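Tartronic semialdehyde reductase (Salmonella typhimurium, PDB 1YB4) catalyses the reversible, NAD(H)- or NADP(H)-dependent interconversion of tartronate semialdehyde (2-hydroxy-3-oxopropanoate) and (R)-glycerate. Local coordinates at residues Asp60-Ile64 with Val148-Phe152; Val72-Phe77 with Arg105-Val110; Asp94-Pro100 with Gln169-Val173. All coordinates share one frame. Residue numbers count along the deposited sequence, not the author numbering.

Contact 1 of 3, residues Asp60-Ile64 with Val148-Phe152; sequences DIIFI and VKPLF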
loop_
_atom_site.group_PDB
_atom_site.type_symbol
_atom_site.label_atom_id
_atom_site.label_comp_id
_atom_site.label_asym_id
_atom_site.label_seq_id
_atom_site.Cartn_x
_atom_site.Cartn_y
_atom_site.Cartn_z
ATOM N N ASP A 60 -4.399 -28.142 39.234
ATOM C CA ASP A 60 -3.057 -27.565 39.328
ATOM C C ASP A 60 -2.622 -26.906 38.000
ATOM O O ASP A 60 -1.830 -25.966 37.991
ATOM C CB ASP A 60 -2.039 -28.636 39.736
ATOM C CG ASP A 60 -2.390 -29.306 41.051
ATOM O OD1 ASP A 60 -2.839 -28.606 41.992
ATOM O OD2 ASP A 60 -2.199 -30.535 41.142
ATOM N N ILE A 61 -3.128 -27.422 36.883
ATOM C CA ILE A 61 -2.831 -26.866 35.571
ATOM C C ILE A 61 -4.179 -26.430 34.985
ATOM O O ILE A 61 -5.107 -27.236 34.849
ATOM C CB ILE A 61 -2.153 -27.912 34.659
ATOM C CG1 ILE A 61 -0.779 -28.284 35.230
ATOM C CG2 ILE A 61 -1.975 -27.351 33.256
ATOM C CD1 ILE A 61 -0.062 -29.399 34.467
ATOM N N ILE A 62 -4.289 -25.141 34.680
ATOM C CA ILE A 62 -5.523 -24.572 34.138
ATOM C C ILE A 62 -5.378 -24.108 32.680
ATOM O O ILE A 62 -4.552 -23.250 32.371
ATOM C CB ILE A 62 -5.988 -23.350 34.980
ATOM C CG1 ILE A 62 -6.315 -23.772 36.416
ATOM C CG2 ILE A 62 -7.196 -22.700 34.327
ATOM C CD1 ILE A 62 -5.100 -23.975 37.296
ATOM N N PHE A 63 -6.200 -24.675 31.799
ATOM C CA PHE A 63 -6.207 -24.345 30.374
ATOM C C PHE A 63 -7.286 -23.318 30.081
ATOM O O PHE A 63 -8.441 -23.500 30.470
ATOM C CB PHE A 63 -6.498 -25.596 29.546
ATOM C CG PHE A 63 -5.363 -26.559 29.508
ATOM C CD1 PHE A 63 -4.326 -26.388 28.598
ATOM C CD2 PHE A 63 -5.282 -27.600 30.434
ATOM C CE1 PHE A 63 -3.218 -27.238 28.615
ATOM C CE2 PHE A 63 -4.180 -28.454 30.460
ATOM C CZ PHE A 63 -3.145 -28.275 29.550
ATOM N N ILE A 64 -6.910 -22.254 29.379
ATOM C CA ILE A 64 -7.852 -21.209 29.005
ATOM C C ILE A 64 -7.995 -21.100 27.482
ATOM O O ILE A 64 -7.012 -20.872 26.784
ATOM C CB ILE A 64 -7.389 -19.842 29.547
ATOM C CG1 ILE A 64 -7.371 -19.878 31.074
ATOM C CG2 ILE A 64 -8.289 -18.715 29.006
ATOM C CD1 ILE A 64 -6.803 -18.629 31.691
ATOM N N VAL A 148 4.021 -29.353 31.407
ATOM C CA VAL A 148 2.766 -29.384 30.677
ATOM C C VAL A 148 2.912 -30.155 29.356
ATOM O O VAL A 148 1.928 -30.598 28.760
ATOM C CB VAL A 148 2.318 -27.931 30.388
ATOM C CG1 VAL A 148 1.047 -27.916 29.553
ATOM C CG2 VAL A 148 2.121 -27.185 31.717
ATOM N N LYS A 149 4.159 -30.324 28.924
ATOM C CA LYS A 149 4.487 -30.999 27.668
ATOM C C LYS A 149 3.692 -32.260 27.342
ATOM O O LYS A 149 3.233 -32.417 26.214
ATOM C CB LYS A 149 5.993 -31.299 27.621
ATOM C CG LYS A 149 6.494 -31.895 26.306
ATOM C CD LYS A 149 5.996 -31.117 25.085
ATOM C CE LYS A 149 6.754 -31.521 23.828
ATOM N NZ LYS A 149 6.731 -32.995 23.588
ATOM N N PRO A 150 3.532 -33.183 28.311
ATOM C CA PRO A 150 2.771 -34.422 28.062
ATOM C C PRO A 150 1.317 -34.149 27.652
ATOM O O PRO A 150 0.702 -34.930 26.909
ATOM C CB PRO A 150 2.860 -35.159 29.394
ATOM C CG PRO A 150 4.181 -34.715 29.922
ATOM C CD PRO A 150 4.197 -33.235 29.623
ATOM N N LEU A 151 0.773 -33.039 28.150
ATOM C CA LEU A 151 -0.593 -32.653 27.824
ATOM C C LEU A 151 -0.602 -32.032 26.431
ATOM O O LEU A 151 -1.470 -32.332 25.615
ATOM C CB LEU A 151 -1.117 -31.657 28.846
ATOM C CG LEU A 151 -0.911 -32.077 30.298
ATOM C CD1 LEU A 151 -1.556 -31.039 31.202
ATOM C CD2 LEU A 151 -1.505 -33.459 30.542
ATOM N N PHE A 152 0.356 -31.154 26.157
ATOM C CA PHE A 152 0.419 -30.559 24.826
ATOM C C PHE A 152 0.499 -31.694 23.795
ATOM O O PHE A 152 -0.108 -31.612 22.720
ATOM C CB PHE A 152 1.653 -29.663 24.674
ATOM C CG PHE A 152 1.548 -28.334 25.375
ATOM C CD1 PHE A 152 0.341 -27.631 25.409
ATOM C CD2 PHE A 152 2.672 -27.753 25.953
ATOM C CE1 PHE A 152 0.254 -26.362 26.008
ATOM C CE2 PHE A 152 2.595 -26.479 26.556
ATOM C CZ PHE A 152 1.388 -25.789 26.582
#
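Strand 61-64, an inner parallel strand of the nucleotide-binding domain's sheet, meets helix 142-155 in a buried, wholly apolar strand-to-helix contact. The two short axes come within 11.2 Å and cross at -41°, so that side chains, not backbones, fill the space between them; the nearest CA atoms, those of Ile-61 and Val-148, are 7.8 Å apart. Ile-61 and Phe-63, two residues apart in an extended strand, reach the helix on the same side of the sheet, whereas Ile-62 and Ile-64 pack on Ile-92 of strand 90-94. With chi1 near -65° and chi2 t, Ile-61 extends its CD1 to 3.9 Å from Leu-151 CD1 and 4.2 Å from Val-148 CG2. Phe-63 starts out sideways, but its ring swings to the helix: CZ lies 3.6 Å from Leu-151 CD1, which sits at the ring edge, and 4.2 Å from Val-148 CG1. At the same edge Phe-63 CE1 approaches Phe-152 CE1 at 4.4 Å. Leu-151 and Phe-152, three and four residues after Val-148, come back to the same side of the helix one turn on. Leu-151 also touches Leu-6 of strand 5-8, and Val-148 and Phe-152 touch Leu-118 of strand 115-123, so the helix spans several strands. Such packing of a helix across an apolar face of the parallel part of the sheet is characteristic of the three-layer alpha/beta Rossmann fold.

Contact 2 of 3, residues Val72-Phe77 with Arg105-Val110; sequences VEDVLF and RFAQRV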
loop_
_atom_site.group_PDB
_atom_site.type_symbol
_atom_site.label_atom_id
_atom_site.label_comp_id
_atom_site.label_asym_id
_atom_site.label_seq_id
_atom_site.Cartn_x
_atom_site.Cartn_y
_atom_site.Cartn_z
ATOM N N VAL A 72 -9.673 -12.974 28.199
ATOM C CA VAL A 72 -8.630 -13.747 28.857
ATOM C C VAL A 72 -8.242 -12.983 30.124
ATOM O O VAL A 72 -7.832 -13.581 31.120
ATOM C CB VAL A 72 -7.374 -13.920 27.968
ATOM C CG1 VAL A 72 -6.135 -14.150 28.831
ATOM C CG2 VAL A 72 -7.555 -15.099 27.058
ATOM N N GLU A 73 -8.385 -11.661 30.093
ATOM C CA GLU A 73 -8.026 -10.848 31.250
ATOM C C GLU A 73 -9.052 -11.000 32.368
ATOM O O GLU A 73 -8.699 -11.020 33.548
ATOM C CB GLU A 73 -7.916 -9.376 30.863
ATOM C CG GLU A 73 -7.331 -8.517 31.969
ATOM C CD GLU A 73 -7.351 -7.035 31.644
ATOM O OE1 GLU A 73 -6.856 -6.650 30.557
ATOM O OE2 GLU A 73 -7.859 -6.258 32.487
ATOM N N ASP A 74 -10.321 -11.114 31.989
ATOM C CA ASP A 74 -11.388 -11.259 32.961
ATOM C C ASP A 74 -11.330 -12.648 33.587
ATOM O O ASP A 74 -11.571 -12.810 34.780
ATOM C CB ASP A 74 -12.742 -11.036 32.284
ATOM C CG ASP A 74 -13.868 -10.840 33.283
ATOM O OD1 ASP A 74 -15.039 -10.829 32.851
ATOM O OD2 ASP A 74 -13.585 -10.693 34.492
ATOM N N VAL A 75 -11.016 -13.658 32.783
ATOM C CA VAL A 75 -10.917 -15.006 33.318
ATOM C C VAL A 75 -9.816 -15.000 34.359
ATOM O O VAL A 75 -9.924 -15.632 35.406
ATOM C CB VAL A 75 -10.559 -16.036 32.231
ATOM C CG1 VAL A 75 -10.069 -17.326 32.875
ATOM C CG2 VAL A 75 -11.776 -16.318 31.375
ATOM N N LEU A 76 -8.751 -14.271 34.064
ATOM C CA LEU A 76 -7.632 -14.186 34.980
ATOM C C LEU A 76 -7.927 -13.327 36.199
ATOM O O LEU A 76 -7.858 -13.803 37.331
ATOM C CB LEU A 76 -6.400 -13.648 34.249
ATOM C CG LEU A 76 -5.297 -14.634 33.834
ATOM C CD1 LEU A 76 -5.790 -16.066 33.891
ATOM C CD2 LEU A 76 -4.813 -14.280 32.430
ATOM N N PHE A 77 -8.277 -12.067 35.983
ATOM C CA PHE A 77 -8.522 -11.192 37.119
ATOM C C PHE A 77 -9.915 -10.574 37.173
ATOM O O PHE A 77 -10.069 -9.356 37.109
ATOM C CB PHE A 77 -7.451 -10.103 37.132
ATOM C CG PHE A 77 -6.132 -10.562 36.582
ATOM C CD1 PHE A 77 -5.805 -10.342 35.246
ATOM C CD2 PHE A 77 -5.232 -11.251 37.384
ATOM C CE1 PHE A 77 -4.600 -10.802 34.716
ATOM C CE2 PHE A 77 -4.021 -11.716 36.858
ATOM C CZ PHE A 77 -3.706 -11.492 35.524
ATOM N N ARG A 105 2.082 -8.715 30.546
ATOM C CA ARG A 105 1.667 -8.296 31.878
ATOM C C ARG A 105 0.717 -9.247 32.605
ATOM O O ARG A 105 0.697 -9.279 33.832
ATOM C CB ARG A 105 1.103 -6.872 31.861
ATOM C CG ARG A 105 -0.283 -6.713 31.297
ATOM C CD ARG A 105 -0.863 -5.370 31.746
ATOM N NE ARG A 105 -2.163 -5.090 31.144
ATOM C CZ ARG A 105 -2.349 -4.815 29.856
ATOM N NH1 ARG A 105 -1.315 -4.781 29.019
ATOM N NH2 ARG A 105 -3.575 -4.570 29.408
ATOM N N PHE A 106 -0.071 -10.023 31.874
ATOM C CA PHE A 106 -0.956 -10.980 32.538
ATOM C C PHE A 106 -0.044 -11.974 33.256
ATOM O O PHE A 106 -0.258 -12.324 34.423
ATOM C CB PHE A 106 -1.812 -11.735 31.517
ATOM C CG PHE A 106 -2.866 -10.892 30.851
ATOM C CD1 PHE A 106 -2.969 -9.528 31.117
ATOM C CD2 PHE A 106 -3.764 -11.470 29.954
ATOM C CE1 PHE A 106 -3.952 -8.753 30.497
ATOM C CE2 PHE A 106 -4.751 -10.705 29.328
ATOM C CZ PHE A 106 -4.846 -9.341 29.600
ATOM N N ALA A 107 0.988 -12.407 32.536
ATOM C CA ALA A 107 1.964 -13.362 33.037
ATOM C C ALA A 107 2.600 -12.914 34.341
ATOM O O ALA A 107 2.459 -13.590 35.358
ATOM C CB ALA A 107 3.051 -13.609 31.986
ATOM N N GLN A 108 3.295 -11.780 34.329
ATOM C CA GLN A 108 3.944 -11.329 35.556
ATOM C C GLN A 108 2.950 -11.060 36.679
ATOM O O GLN A 108 3.319 -11.104 37.849
ATOM C CB GLN A 108 4.820 -10.099 35.305
ATOM C CG GLN A 108 4.083 -8.828 34.983
ATOM C CD GLN A 108 5.044 -7.680 34.716
ATOM O OE1 GLN A 108 5.927 -7.396 35.532
ATOM N NE2 GLN A 108 4.880 -7.013 33.571
ATOM N N ARG A 109 1.692 -10.785 36.334
ATOM C CA ARG A 109 0.687 -10.560 37.363
ATOM C C ARG A 109 0.472 -11.894 38.049
ATOM O O ARG A 109 0.585 -12.002 39.264
ATOM C CB ARG A 109 -0.637 -10.087 36.771
ATOM C CG ARG A 109 -0.748 -8.592 36.582
ATOM C CD ARG A 109 -2.188 -8.155 36.801
ATOM N NE ARG A 109 -2.725 -7.371 35.691
ATOM C CZ ARG A 109 -4.009 -7.055 35.569
ATOM N NH1 ARG A 109 -4.878 -7.462 36.488
ATOM N NH2 ARG A 109 -4.425 -6.339 34.533
ATOM N N VAL A 110 0.159 -12.912 37.257
ATOM C CA VAL A 110 -0.048 -14.251 37.783
ATOM C C VAL A 110 1.235 -14.714 38.484
ATOM O O VAL A 110 1.179 -15.340 39.541
ATOM C CB VAL A 110 -0.434 -15.237 36.636
ATOM C CG1 VAL A 110 -0.251 -16.674 37.074
ATOM C CG2 VAL A 110 -1.876 -15.022 36.235
#
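Helices 69-77 and 100-111 lie side by side on one face of the Rossmann-fold sheet, nearly parallel (6° between the short axes, 11.3 Å apart), as expected of successive helices in right-handed beta-alpha-beta crossovers. Phe-106 (chi1 -70°, chi2 3°) is a knob in the hole formed by Val-72, Glu-73, Leu-76 and Phe-77; its CZ presses to 3.3 Å from Glu-73 CB and its CE2 lies 3.7 Å from Val-72 CG1. Leu-76, with chi1 (-103°) and chi2 (16°) both between the usual wells, places CD2 3.9 Å from Phe-106 CD2. Phe-77 is also off its wells (chi1 -31°) and turns a ring edge toward the face of Phe-106 in an offset edge-to-face pair. Glu-73, t at chi1 and chi2, forms a long salt bridge to Arg-109, while Arg-105 pairs with Glu-102. With chi2 (-147°) and chi3 (-127°) between wells, Arg-109 lays its guanidinium on Phe-77 in a cation-pi stack, planes at 23°, with Arg-109 NH1 3.3 Å from Phe-77 CD1.

Contact 3 of 3, residues Asp94-Pro100 with Gln169-Val173; sequences DMSSISP and QTCKV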
loop_
_atom_site.group_PDB
_atom_site.type_symbol
_atom_site.label_atom_id
_atom_site.label_comp_id
_atom_site.label_asym_id
_atom_site.label_seq_id
_atom_site.Cartn_x
_atom_site.Cartn_y
_atom_site.Cartn_z
ATOM N N ASP A 94 -2.562 -20.284 28.853
ATOM C CA ASP A 94 -3.503 -19.649 27.954
ATOM C C ASP A 94 -3.160 -20.093 26.554
ATOM O O ASP A 94 -2.030 -19.909 26.078
ATOM C CB ASP A 94 -3.412 -18.127 28.053
ATOM C CG ASP A 94 -4.458 -17.437 27.214
ATOM O OD1 ASP A 94 -5.544 -18.038 27.020
ATOM O OD2 ASP A 94 -4.198 -16.298 26.765
HETATM N N MSE A 95 -4.141 -20.693 25.896
HETATM C CA MSE A 95 -3.939 -21.175 24.550
HETATM C C MSE A 95 -4.703 -20.349 23.531
HETATM O O MSE A 95 -4.764 -20.701 22.350
HETATM C CB MSE A 95 -4.303 -22.653 24.483
HETATM C CG MSE A 95 -3.362 -23.491 25.339
HETATM SE SE MSE A 95 -3.586 -25.401 25.181
HETATM C CE MSE A 95 -2.513 -25.731 23.592
ATOM N N SER A 96 -5.258 -19.231 24.001
ATOM C CA SER A 96 -5.989 -18.304 23.146
ATOM C C SER A 96 -4.967 -17.514 22.342
ATOM O O SER A 96 -3.787 -17.479 22.695
ATOM C CB SER A 96 -6.786 -17.290 23.974
ATOM O OG SER A 96 -7.560 -17.890 24.994
ATOM N N SER A 97 -5.413 -16.892 21.257
ATOM C CA SER A 97 -4.528 -16.046 20.465
ATOM C C SER A 97 -4.925 -14.625 20.840
ATOM O O SER A 97 -5.944 -14.102 20.379
ATOM C CB SER A 97 -4.724 -16.266 18.961
ATOM O OG SER A 97 -4.232 -17.526 18.570
ATOM N N ILE A 98 -4.131 -14.016 21.707
ATOM C CA ILE A 98 -4.415 -12.665 22.153
ATOM C C ILE A 98 -3.189 -11.787 21.963
ATOM O O ILE A 98 -2.214 -12.189 21.323
ATOM C CB ILE A 98 -4.840 -12.641 23.649
ATOM C CG1 ILE A 98 -3.630 -12.871 24.556
ATOM C CG2 ILE A 98 -5.863 -13.734 23.906
ATOM C CD1 ILE A 98 -3.977 -12.908 26.047
ATOM N N SER A 99 -3.241 -10.601 22.554
ATOM C CA SER A 99 -2.178 -9.629 22.442
ATOM C C SER A 99 -0.877 -9.993 23.121
ATOM O O SER A 99 -0.853 -10.310 24.307
ATOM C CB SER A 99 -2.652 -8.284 22.976
ATOM O OG SER A 99 -1.546 -7.429 23.197
ATOM N N PRO A 100 0.231 -9.938 22.369
ATOM C CA PRO A 100 1.572 -10.251 22.873
ATOM C C PRO A 100 1.982 -9.350 24.043
ATOM O O PRO A 100 2.457 -9.840 25.065
ATOM C CB PRO A 100 2.454 -10.054 21.640
ATOM C CG PRO A 100 1.522 -10.459 20.511
ATOM C CD PRO A 100 0.251 -9.760 20.902
ATOM N N GLN A 169 2.712 -15.862 21.914
ATOM C CA GLN A 169 1.766 -15.035 21.198
ATOM C C GLN A 169 2.463 -14.363 20.023
ATOM O O GLN A 169 1.945 -14.320 18.905
ATOM C CB GLN A 169 1.193 -13.976 22.132
ATOM C CG GLN A 169 0.398 -14.538 23.318
ATOM C CD GLN A 169 -0.762 -15.409 22.878
ATOM O OE1 GLN A 169 -1.087 -15.473 21.689
ATOM N NE2 GLN A 169 -1.397 -16.086 23.834
ATOM N N THR A 170 3.656 -13.849 20.272
ATOM C CA THR A 170 4.367 -13.175 19.217
ATOM C C THR A 170 4.622 -14.126 18.058
ATOM O O THR A 170 4.616 -13.710 16.888
ATOM C CB THR A 170 5.689 -12.612 19.725
ATOM O OG1 THR A 170 5.427 -11.582 20.688
ATOM C CG2 THR A 170 6.514 -12.059 18.551
ATOM N N CYS A 171 4.822 -15.403 18.377
ATOM C CA CYS A 171 5.094 -16.401 17.348
ATOM C C CYS A 171 3.846 -16.659 16.505
ATOM O O CYS A 171 3.918 -16.797 15.286
ATOM C CB CYS A 171 5.574 -17.696 17.991
ATOM S SG CYS A 171 6.261 -18.878 16.816
ATOM N N LYS A 172 2.693 -16.722 17.158
ATOM C CA LYS A 172 1.450 -16.944 16.437
ATOM C C LYS A 172 1.177 -15.770 15.485
ATOM O O LYS A 172 0.845 -15.985 14.326
ATOM C CB LYS A 172 0.287 -17.099 17.420
ATOM C CG LYS A 172 -1.089 -17.239 16.765
ATOM C CD LYS A 172 -1.170 -18.475 15.893
ATOM C CE LYS A 172 -2.543 -18.605 15.252
ATOM N NZ LYS A 172 -3.623 -18.528 16.282
ATOM N N VAL A 173 1.317 -14.535 15.968
ATOM C CA VAL A 173 1.047 -13.371 15.123
ATOM C C VAL A 173 1.918 -13.397 13.887
ATOM O O VAL A 173 1.442 -13.137 12.781
ATOM C CB VAL A 173 1.284 -12.040 15.866
ATOM C CG1 VAL A 173 1.155 -10.869 14.899
ATOM C CG2 VAL A 173 0.272 -11.883 16.968
HETATM O O HOH W 1 -1.265 -15.310 26.989
#
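Hydrogen bonds dominate this buried junction between the loop that follows strand 90-94 and the long helix 167-195. Gln-169 points its side chain at the loop and uses both ends of its amide: NE2 donates to Ser-96 O at 3.0 Å, and OE1 accepts a weak bond from Ile-98 N at 3.4 Å. One side chain thus bridges main-chain groups on both sides of Ser-97. The second direct link is side chain to side chain, Lys-172 NZ donating to Ser-97 OG at 2.6 Å. Lys-172 NZ is also hydrogen-bonded to Val-122 O, so its end group has two oxygen partners.

A water extends the polar network, donating to Asp-94 OD2 at 3.1 Å and accepting from Gln-169 NE2 at 3.3 Å. Inside the loop, Asp-94 OD1 also takes a weak bond from Ser-96 N at 3.3 Å.

Van der Waals packing is concentrated at Pro-100, the first residue of helix 100-111, after Ser-99 at the N-cap. Pro-100 CG lies 4.0 Å from Val-173 CG2 and 3.9 Å from Gln-169 CB, and Pro-100 CB is 3.5 Å from Thr-170 OG1, whose hydroxyl is hydrogen-bonded to Gly-166 O. Beyond the contact, Thr-170 and Val-173 pack on Ala-196 and Phe-192 of the second subunit.

Lys-172 is the predicted active-site residue. A lysine on the long helix that leaves the Rossmann domain, beside the loop after a sheet strand, is consistent with the interdomain catalytic cleft of the beta-hydroxyacid dehydrogenases, the superfamily of 3-hydroxyisobutyrate and 6-phosphogluconate dehydrogenases.

From the N terminus, strand 61-64 leads into helix 69-77, strand 90-94 into the loop 94-100, and that loop into helix 100-111. Contact 2 closes the smallest loop, bringing 105-110 back to 72-77, and nests inside the loop that contact 1 closes when 148-152 returns to 60-64. Contact 3 starts within both loops and ends at 169-173, beyond them, so it crosses each. Contacts 1 and 2 meet where Ile-64 CD1 lies 3.5 Å from Leu-76 CD1; contacts 2 and 3 meet at Val-72 and Ile-98. Contact 1 packs helix 142-155 on one face of the sheet, contact 2 joins the two neighbouring helices that cover the other, and contact 3 joins the sheet's loop to the interdomain helix.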